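Local coordinates for transcriptional regulator, LRP/AsnC family (Neisseria meningitidis, PDB 2P5V), which regulates transcription as a global regulator of the Lrp/AsnC family, probably binding DNA sequence-specifically through a winged helix-turn-helix domain, at the interface of chains A and B. Residues are numbered along the deposited sequence; one frame, centred on the assembly and turned at random. Chains: chain A/B, Transcriptional regulator, LRP/AsnC family.

Contact 1: the interface of chains A and B. Residues chain A 73, 102, 104, 111, 113; chain B 73, 111, 113, 142, 144.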
# COMPACT_ATOMS: atom_id res chain seq x y z
N PHE A 73 18.58 1.61 -4.44
CA PHE A 73 17.92 2.55 -3.56
C PHE A 73 17.28 1.72 -2.47
O PHE A 73 16.45 0.86 -2.74
CB PHE A 73 16.91 3.37 -4.36
CG PHE A 73 17.55 4.41 -5.23
CD1 PHE A 73 17.82 5.68 -4.73
CD2 PHE A 73 17.94 4.11 -6.53
CE1 PHE A 73 18.46 6.65 -5.52
CE2 PHE A 73 18.57 5.07 -7.32
CZ PHE A 73 18.83 6.34 -6.81
N PHE A 102 19.46 9.66 3.45
CA PHE A 102 18.61 10.79 3.81
C PHE A 102 17.42 10.32 4.62
O PHE A 102 16.72 9.40 4.23
CB PHE A 102 18.09 11.53 2.57
CG PHE A 102 19.17 11.99 1.65
CD1 PHE A 102 19.87 13.16 1.92
CD2 PHE A 102 19.48 11.27 0.51
CE1 PHE A 102 20.88 13.59 1.06
CE2 PHE A 102 20.47 11.70 -0.35
CZ PHE A 102 21.18 12.86 -0.08
N LEU A 104 13.80 11.04 5.34
CA LEU A 104 12.79 11.61 4.43
C LEU A 104 11.43 11.78 5.10
O LEU A 104 11.18 11.18 6.13
CB LEU A 104 12.60 10.70 3.20
CG LEU A 104 13.77 10.50 2.23
CD1 LEU A 104 13.28 9.67 1.06
CD2 LEU A 104 14.32 11.82 1.74
N LEU A 111 16.31 6.79 3.12
CA LEU A 111 16.61 6.33 1.79
C LEU A 111 18.13 6.30 1.63
O LEU A 111 18.80 7.30 1.87
CB LEU A 111 16.01 7.25 0.75
CG LEU A 111 16.10 6.76 -0.70
CD1 LEU A 111 15.44 5.38 -0.86
CD2 LEU A 111 15.48 7.81 -1.61
N GLN A 113 21.41 5.29 -0.98
CA GLN A 113 21.86 5.07 -2.34
C GLN A 113 23.20 4.38 -2.23
O GLN A 113 24.12 4.90 -1.59
CB GLN A 113 21.96 6.38 -3.11
CG GLN A 113 22.29 6.19 -4.59
CD GLN A 113 22.08 7.46 -5.43
OE1 GLN A 113 21.20 8.28 -5.15
NE2 GLN A 113 22.89 7.61 -6.48
N PHE B 73 12.69 14.08 -3.53
CA PHE B 73 12.74 12.81 -4.23
C PHE B 73 11.36 12.62 -4.85
O PHE B 73 10.38 12.49 -4.14
CB PHE B 73 13.05 11.66 -3.27
CG PHE B 73 14.51 11.56 -2.91
CD1 PHE B 73 15.36 10.76 -3.65
CD2 PHE B 73 15.02 12.28 -1.84
CE1 PHE B 73 16.71 10.68 -3.32
CE2 PHE B 73 16.37 12.20 -1.50
CZ PHE B 73 17.21 11.41 -2.23
N LEU B 111 12.68 7.62 -10.49
CA LEU B 111 13.01 8.40 -9.30
C LEU B 111 13.83 9.62 -9.71
O LEU B 111 14.88 9.49 -10.34
CB LEU B 111 13.77 7.55 -8.28
CG LEU B 111 14.09 8.25 -6.96
CD1 LEU B 111 12.80 8.61 -6.21
CD2 LEU B 111 15.03 7.37 -6.10
N GLN B 113 15.71 13.24 -8.38
CA GLN B 113 16.28 13.99 -7.27
C GLN B 113 16.47 15.40 -7.75
O GLN B 113 17.18 15.62 -8.73
CB GLN B 113 17.62 13.40 -6.86
CG GLN B 113 17.48 12.11 -6.14
CD GLN B 113 18.82 11.49 -5.80
OE1 GLN B 113 19.22 10.49 -6.40
NE2 GLN B 113 19.52 12.09 -4.83
N SER B 142 8.71 13.02 -1.80
CA SER B 142 9.20 13.05 -0.44
C SER B 142 10.30 14.10 -0.41
O SER B 142 10.94 14.37 -1.43
CB SER B 142 9.80 11.69 -0.05
OG SER B 142 8.81 10.81 0.40
N VAL B 144 13.75 15.87 1.92
CA VAL B 144 14.81 15.55 2.87
C VAL B 144 14.62 16.27 4.20
O VAL B 144 14.62 17.50 4.26
CB VAL B 144 16.23 15.82 2.27
CG1 VAL B 144 17.33 15.71 3.33
CG2 VAL B 144 16.52 14.87 1.13
O HOH W 1 22.23 10.23 -7.41

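Contact 2: the interface of chains A and B. Residues chain A 89, 92, 101-103, 110; chain B 146-148.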
# COMPACT_ATOMS: atom_id res chain seq x y z
N ALA A 89 22.91 6.07 11.97
CA ALA A 89 23.62 7.14 11.25
C ALA A 89 25.11 6.91 11.31
O ALA A 89 25.79 7.03 10.30
CB ALA A 89 23.27 8.52 11.82
N VAL A 92 25.96 3.78 8.99
CA VAL A 92 25.86 4.18 7.58
C VAL A 92 27.07 4.99 7.09
O VAL A 92 27.54 4.79 5.98
CB VAL A 92 24.57 5.02 7.31
CG1 VAL A 92 24.51 5.46 5.83
CG2 VAL A 92 23.32 4.23 7.64
N CYS A 101 22.64 8.91 2.34
CA CYS A 101 21.57 8.48 3.24
C CYS A 101 20.78 9.71 3.65
O CYS A 101 21.35 10.69 4.11
CB CYS A 101 22.15 7.76 4.47
SG CYS A 101 20.91 7.15 5.63
N PHE A 102 19.46 9.66 3.45
CA PHE A 102 18.61 10.79 3.81
C PHE A 102 17.42 10.32 4.62
O PHE A 102 16.72 9.40 4.23
CB PHE A 102 18.09 11.53 2.57
CG PHE A 102 19.17 11.99 1.65
CD1 PHE A 102 19.87 13.16 1.92
CD2 PHE A 102 19.48 11.27 0.51
CE1 PHE A 102 20.88 13.59 1.06
CE2 PHE A 102 20.47 11.70 -0.35
CZ PHE A 102 21.18 12.86 -0.08
N ALA A 103 17.21 10.96 5.77
CA ALA A 103 15.95 10.85 6.47
C ALA A 103 14.96 11.64 5.63
O ALA A 103 15.27 12.75 5.20
CB ALA A 103 16.06 11.42 7.88
N TYR A 110 14.45 6.25 6.05
CA TYR A 110 15.73 6.59 5.44
C TYR A 110 15.84 5.98 4.06
O TYR A 110 15.53 4.81 3.88
CB TYR A 110 16.89 6.05 6.26
CG TYR A 110 17.03 6.66 7.62
CD1 TYR A 110 17.83 7.77 7.82
CD2 TYR A 110 16.37 6.11 8.71
CE1 TYR A 110 17.98 8.33 9.09
CE2 TYR A 110 16.50 6.66 9.97
CZ TYR A 110 17.31 7.77 10.16
OH TYR A 110 17.44 8.31 11.43
N LYS B 146 16.75 15.36 6.78
CA LYS B 146 18.12 15.38 7.28
C LYS B 146 19.00 14.55 6.36
O LYS B 146 18.63 13.46 5.93
CB LYS B 146 18.18 14.82 8.70
CG LYS B 146 19.50 15.04 9.42
CD LYS B 146 19.41 14.60 10.86
CE LYS B 146 20.72 14.86 11.60
NZ LYS B 146 20.61 14.58 13.06
N GLU B 147 20.17 15.10 6.05
CA GLU B 147 21.20 14.39 5.31
C GLU B 147 22.15 13.69 6.30
O GLU B 147 22.82 14.34 7.08
CB GLU B 147 21.98 15.38 4.45
CG GLU B 147 23.31 14.86 3.98
CD GLU B 147 24.02 15.80 3.03
OE1 GLU B 147 23.39 16.22 2.02
OE2 GLU B 147 25.20 16.10 3.29
N ILE B 148 22.18 12.36 6.26
CA ILE B 148 23.03 11.56 7.16
C ILE B 148 24.42 11.40 6.55
O ILE B 148 25.43 11.40 7.24
CB ILE B 148 22.43 10.15 7.42
CG1 ILE B 148 21.11 10.24 8.20
CG2 ILE B 148 23.44 9.20 8.11
CD1 ILE B 148 21.12 11.16 9.38

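Contact 1: the interface of chains A and B
B:Leu111 and A:Phe73 meet methyl to ring: CD2 of the leucine sits over one face of the phenyl group, 3.7 Å from the ring centre and shifted toward the rim at CD1 and CE1. The same CH-pi pairing recurs with the chains exchanged, A:Leu111 CD2 lying 3.8 Å from the centre of the B:Phe73 ring. In both pairs the two side chains come from opposite directions. Each leucine has CG anti to its own backbone nitrogen, which sends the CD2 branch across the interface.

Here B:Phe73 is also met by A:Phe102 and A:Leu104; the two-fold should give A:Phe73 the equivalent neighbours. A:Phe102 CD2 is 3.6 Å from B:Phe73 CZ; the two side chains cross at about a right angle, with A:Phe102 CE2 in the plane of the B:Phe73 ring. A:Leu104 CD2 lies beyond the CD2–CE2 rim, raised to the side that A:Leu111 covers. That methyl also reaches B:Val144 CG2 at 3.8 Å; CG2 touches A:Phe102 CD1 as well and, within chain B, sits at the edge of the B:Phe73 ring. B:Ser142 adds a looser carbon contact to A:Leu104 CD1.

Beside this apolar core the two Gln113 side chains approach obliquely, their amide planes 79° apart. They adopt different first torsions, -174° in chain A and -74° in chain B, a local break in the two-fold. Their OE1 atoms, 3.2 Å apart, form no hydrogen bond as modelled; one amide may be turned the other way, since N and O are hard to tell apart at this resolution. Water 1 lies 2.9 Å from A:Gln113 NE2 and 3.2 Å from B:Gln113 OE1, bridging the amides.

The patch belongs to the two-fold dimer interface between Lrp/AsnC ligand-binding domains. Strands 70-78, 98-104 and 110-116 of chain A and 70-78, 110-116 and 136-144 of chain B pack their sheets face to face around a shared apolar core, while an antiparallel bridge between A:Leu104 and B:Val144 joins their margin.

Contact 2: the interface of chains A and B
A:Phe102 and B:Glu147 lie side by side and point the same way, with the phenyl and carboxylate planes 69° apart. The CD1–CE1 side of the ring runs along the glutamate: CD1 is 3.8 Å from B:Glu147 CA, and CE1 meets CB, CG and OE1. A:Tyr110 presents its CE1 side to B:Ile148, whose CG1 comes within 3.8 Å, the two side chains crossing at about a right angle.

B:Ile148 divides its branches among several partners. CG2, anti to the backbone nitrogen, is directed to helix 84-92 and packs 3.8 Å from A:Ala89 CA. CG1, on the other branch (chi1 -67°), turns toward the tyrosine and A:Cys101 SG, while CB rests against A:Cys101 CB. CD1 extends toward A:Ala89 CB, so the isoleucine packs between helix 84-92 and the strand residues A:Cys101 and A:Tyr110.

Backbone bonds hold this insertion in register. B:Ile148 N donates to A:Cys101 O at 2.9 Å. A:Ala103 N donates to B:Lys146 O, also at 2.9 Å. A weak bond from B:Lys146 N to A:Ala103 O lies beside it; the antiparallel bridges are A:Phe102 with B:Glu147 and A:Ala103 with B:Lys146, and A:Ala103 CB lies beside B:Lys146 CB. The segment of chain B thereby extends the sheet of chain A at strand 98-104, an intermolecular strand addition that joins the two subunits and hides a hydrophobic side chain in the partner.

Contact 1 and contact 2 have C-alpha centres about 9 Å apart and share A:Phe102, whose ring meets B:Phe73 and B:Val144 of contact 1 from one side of its plane and B:Glu147 from the other. Strands 98-104 and 110-116 of chain A also run through both. On chain B, strand 136-144 leads into the segment of contact 2, and the antiparallel pairing passes between them with a one-residue shift in register, a bulge on chain B. Sheet-face packing and sheet extension probably reinforce each other, and the two-fold repeats both. Such pairing is characteristic of Lrp/AsnC dimers, from which the eight-chain assembly is probably built.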